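Local structure of glycoside hydrolase family protein (Novosphingobium sp. PP1Y, 6Q2F) at residues Y581-E586 with A642-T647. The protein is an alpha-L-rhamnosidase, a glycoside hydrolase that probably removes terminal alpha-L-rhamnose from glycosides. Numbering follows the deposited sequence.
Sequences YGEALE and AAESMT. With NA (sodium ion), chain B.
The carboxylates of E583 and E644 lie nearly coplanar, 9° between their planes, although the side chains meet at about a right angle. That of E586 is turned 73° from the E644 group. The Y581 ring takes the methyl of A642 at its edge, near the ring plane, with A642 CB 3.9 Å from Y581 CD2; at the far end of the ring, Y581 OH is hydrogen-bonded to E127 and R674. The three acids converge on a sodium ion, each giving one oxygen: E583 OE1 and E586 OE2 both stand 2.4 Å from the metal, E644 OE1 2.6 Å. An extended chain with CG anti to the backbone N (chi1 173°) carries the E644 carboxylate across to the ion. The second oxygen of E583, OE2, lies 2.7 Å from E644 OE1, the oxygen that E644 gives to the metal. A water donates to E586 OE1 at 2.6 Å and to E644 OE2 at 2.7 Å, bridging the two oxygens not bound to the sodium. D503 and S504 complete the sodium site, and W58 touches both E583 and E644. Strands 579-582 and 642-649 neighbour strand 604-610 on its two sides in the parallel (beta/alpha)8 (TIM) barrel; the sodium site sits at the C-terminal ends of the barrel strands, where such glycosidases usually keep the active site.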
ATOM      1  N   TYR A 581      -1.856  -9.440 -10.787  1.00 23.01           N
ATOM      2  CA  TYR A 581      -1.128  -8.462  -9.984  1.00 24.02           C
ATOM      3  C   TYR A 581      -2.037  -8.013  -8.845  1.00 24.96           C
ATOM      4  O   TYR A 581      -3.157  -7.551  -9.090  1.00 27.48           O
ATOM      5  CB  TYR A 581      -0.735  -7.251 -10.820  1.00 23.42           C
ATOM      6  CG  TYR A 581       0.365  -7.477 -11.809  1.00 23.26           C
ATOM      7  CD1 TYR A 581       0.109  -8.043 -13.041  1.00 24.08           C
ATOM      8  CD2 TYR A 581       1.669  -7.075 -11.521  1.00 24.08           C
ATOM      9  CE1 TYR A 581       1.127  -8.243 -13.944  1.00 21.90           C
ATOM     10  CE2 TYR A 581       2.676  -7.238 -12.412  1.00 22.39           C
ATOM     11  CZ  TYR A 581       2.417  -7.820 -13.622  1.00 26.21           C
ATOM     12  OH  TYR A 581       3.450  -7.999 -14.497  1.00 22.40           O
ATOM     13  N   GLY A 582      -1.563  -8.119  -7.609  1.00 23.18           N
ATOM     14  CA  GLY A 582      -2.477  -7.903  -6.497  1.00 14.94           C
ATOM     15  C   GLY A 582      -1.942  -6.943  -5.452  1.00 25.52           C
ATOM     16  O   GLY A 582      -1.016  -7.271  -4.704  1.00 22.32           O
ATOM     17  N   GLU A 583      -2.538  -5.758  -5.392  1.00 23.51           N
ATOM     18  CA  GLU A 583      -2.261  -4.832  -4.312  1.00 24.91           C
ATOM     19  C   GLU A 583      -3.192  -5.158  -3.159  1.00 28.17           C
ATOM     20  O   GLU A 583      -4.082  -5.999  -3.271  1.00 26.66           O
ATOM     21  CB  GLU A 583      -2.443  -3.379  -4.766  1.00 18.71           C
ATOM     22  CG  GLU A 583      -1.478  -2.925  -5.810  1.00 28.16           C
ATOM     23  CD  GLU A 583      -1.526  -1.402  -6.043  1.00 33.16           C
ATOM     24  OE1 GLU A 583      -2.398  -0.717  -5.464  1.00 29.88           O
ATOM     25  OE2 GLU A 583      -0.681  -0.909  -6.809  1.00 30.45           O
ATOM     26  N   ALA A 584      -3.003  -4.472  -2.043  1.00 25.69           N
ATOM     27  CA  ALA A 584      -3.846  -4.699  -0.883  1.00 28.53           C
ATOM     28  C   ALA A 584      -4.349  -3.391  -0.292  1.00 29.29           C
ATOM     29  O   ALA A 584      -5.059  -2.640  -0.960  1.00 28.86           O
ATOM     30  CB  ALA A 584      -3.091  -5.535   0.161  1.00 29.26           C
ATOM     31  N   LEU A 585      -4.060  -3.141   0.980  1.00 25.50           N
ATOM     32  CA  LEU A 585      -4.452  -1.915   1.682  1.00 28.15           C
ATOM     33  C   LEU A 585      -3.701  -0.662   1.286  1.00 29.66           C
ATOM     34  O   LEU A 585      -4.291   0.345   1.064  1.00 26.15           O
ATOM     35  CB  LEU A 585      -4.460  -2.099   3.199  1.00 27.37           C
ATOM     36  CG  LEU A 585      -5.192  -3.312   3.738  1.00 31.32           C
ATOM     37  CD1 LEU A 585      -5.005  -3.473   5.219  1.00 25.11           C
ATOM     38  CD2 LEU A 585      -6.641  -3.272   3.389  1.00 26.62           C
ATOM     39  N   GLU A 586      -2.388  -0.791   1.194  1.00 24.45           N
ATOM     40  CA  GLU A 586      -1.473   0.273   0.763  1.00 27.75           C
ATOM     41  C   GLU A 586      -1.325   1.387   1.789  1.00 30.03           C
ATOM     42  O   GLU A 586      -0.199   1.700   2.200  1.00 28.80           O
ATOM     43  CB  GLU A 586      -1.894   0.885  -0.588  1.00 26.34           C
ATOM     44  CG  GLU A 586      -0.898   1.963  -1.078  1.00 28.85           C
ATOM     45  CD  GLU A 586      -1.271   2.577  -2.416  1.00 35.51           C
ATOM     46  OE1 GLU A 586      -1.352   3.815  -2.464  1.00 37.26           O
ATOM     47  OE2 GLU A 586      -1.471   1.840  -3.401  1.00 35.65           O
ATOM     48  N   ALA A 642       5.779  -6.707  -7.338  1.00 25.22           N
ATOM     49  CA  ALA A 642       5.551  -5.516  -8.136  1.00 24.90           C
ATOM     50  C   ALA A 642       5.299  -4.322  -7.230  1.00 24.77           C
ATOM     51  O   ALA A 642       4.898  -4.456  -6.070  1.00 26.30           O
ATOM     52  CB  ALA A 642       4.368  -5.705  -9.093  1.00 24.93           C
ATOM     53  N   ALA A 643       5.540  -3.140  -7.777  1.00 24.02           N
ATOM     54  CA  ALA A 643       5.131  -1.929  -7.094  1.00 23.86           C
ATOM     55  C   ALA A 643       4.700  -0.873  -8.095  1.00 28.51           C
ATOM     56  O   ALA A 643       5.354  -0.650  -9.115  1.00 26.67           O
ATOM     57  CB  ALA A 643       6.245  -1.388  -6.198  1.00 27.65           C
ATOM     58  N   GLU A 644       3.565  -0.265  -7.793  1.00 24.96           N
ATOM     59  CA  GLU A 644       3.124   0.987  -8.385  1.00 29.90           C
ATOM     60  C   GLU A 644       4.145   2.067  -8.031  1.00 29.09           C
ATOM     61  O   GLU A 644       4.187   2.546  -6.896  1.00 32.99           O
ATOM     62  CB  GLU A 644       1.708   1.286  -7.879  1.00 22.61           C
ATOM     63  CG  GLU A 644       1.127   2.608  -8.227  1.00 27.11           C
ATOM     64  CD  GLU A 644      -0.181   2.811  -7.478  1.00 32.35           C
ATOM     65  OE1 GLU A 644      -0.754   1.790  -7.038  1.00 31.25           O
ATOM     66  OE2 GLU A 644      -0.588   3.970  -7.289  1.00 45.37           O
ATOM     67  N   SER A 645       4.986   2.444  -8.991  1.00 25.61           N
ATOM     68  CA  SER A 645       6.275   3.076  -8.702  1.00 22.38           C
ATOM     69  C   SER A 645       6.273   4.550  -9.084  1.00 30.39           C
ATOM     70  O   SER A 645       6.041   4.897 -10.244  1.00 28.02           O
ATOM     71  CB  SER A 645       7.424   2.357  -9.424  1.00 22.04           C
ATOM     72  OG  SER A 645       7.514   1.001  -9.065  1.00 31.46           O
HETATM   73  N   MSE A 646       6.573   5.400  -8.105  1.00 25.96           N
HETATM   74  CA  MSE A 646       7.016   6.773  -8.327  1.00 31.13           C
HETATM   75  C   MSE A 646       5.895   7.703  -8.662  1.00 33.55           C
HETATM   76  O   MSE A 646       6.067   8.686  -9.409  1.00 35.09           O
HETATM   77  CB  MSE A 646       8.089   6.833  -9.419  1.00 28.67           C
HETATM   78  CG  MSE A 646       9.342   6.158  -8.957  1.00 27.93           C
HETATM   79 SE   MSE A 646      10.828   6.231 -10.201  1.00 38.42          SE
HETATM   80  CE  MSE A 646      10.172   4.983 -11.298  1.00 27.06           C
ATOM     81  N   THR A 647       4.742   7.407  -8.085  1.00 28.48           N
ATOM     82  CA  THR A 647       3.649   8.358  -8.133  1.00 26.19           C
ATOM     83  C   THR A 647       4.123   9.683  -7.560  1.00 28.84           C
ATOM     84  O   THR A 647       4.847   9.719  -6.559  1.00 30.73           O
ATOM     85  CB  THR A 647       2.447   7.841  -7.350  1.00 29.83           C
ATOM     86  OG1 THR A 647       2.063   6.568  -7.873  1.00 39.20           O
ATOM     87  CG2 THR A 647       1.299   8.832  -7.487  1.00 32.02           C
TER
HETATM   88 NA    NA B1201      -2.749   1.696  -5.410  1.00 37.66          NA
HETATM   89  O   HOH W   1      -0.778   4.847  -4.726  1.00 34.43           O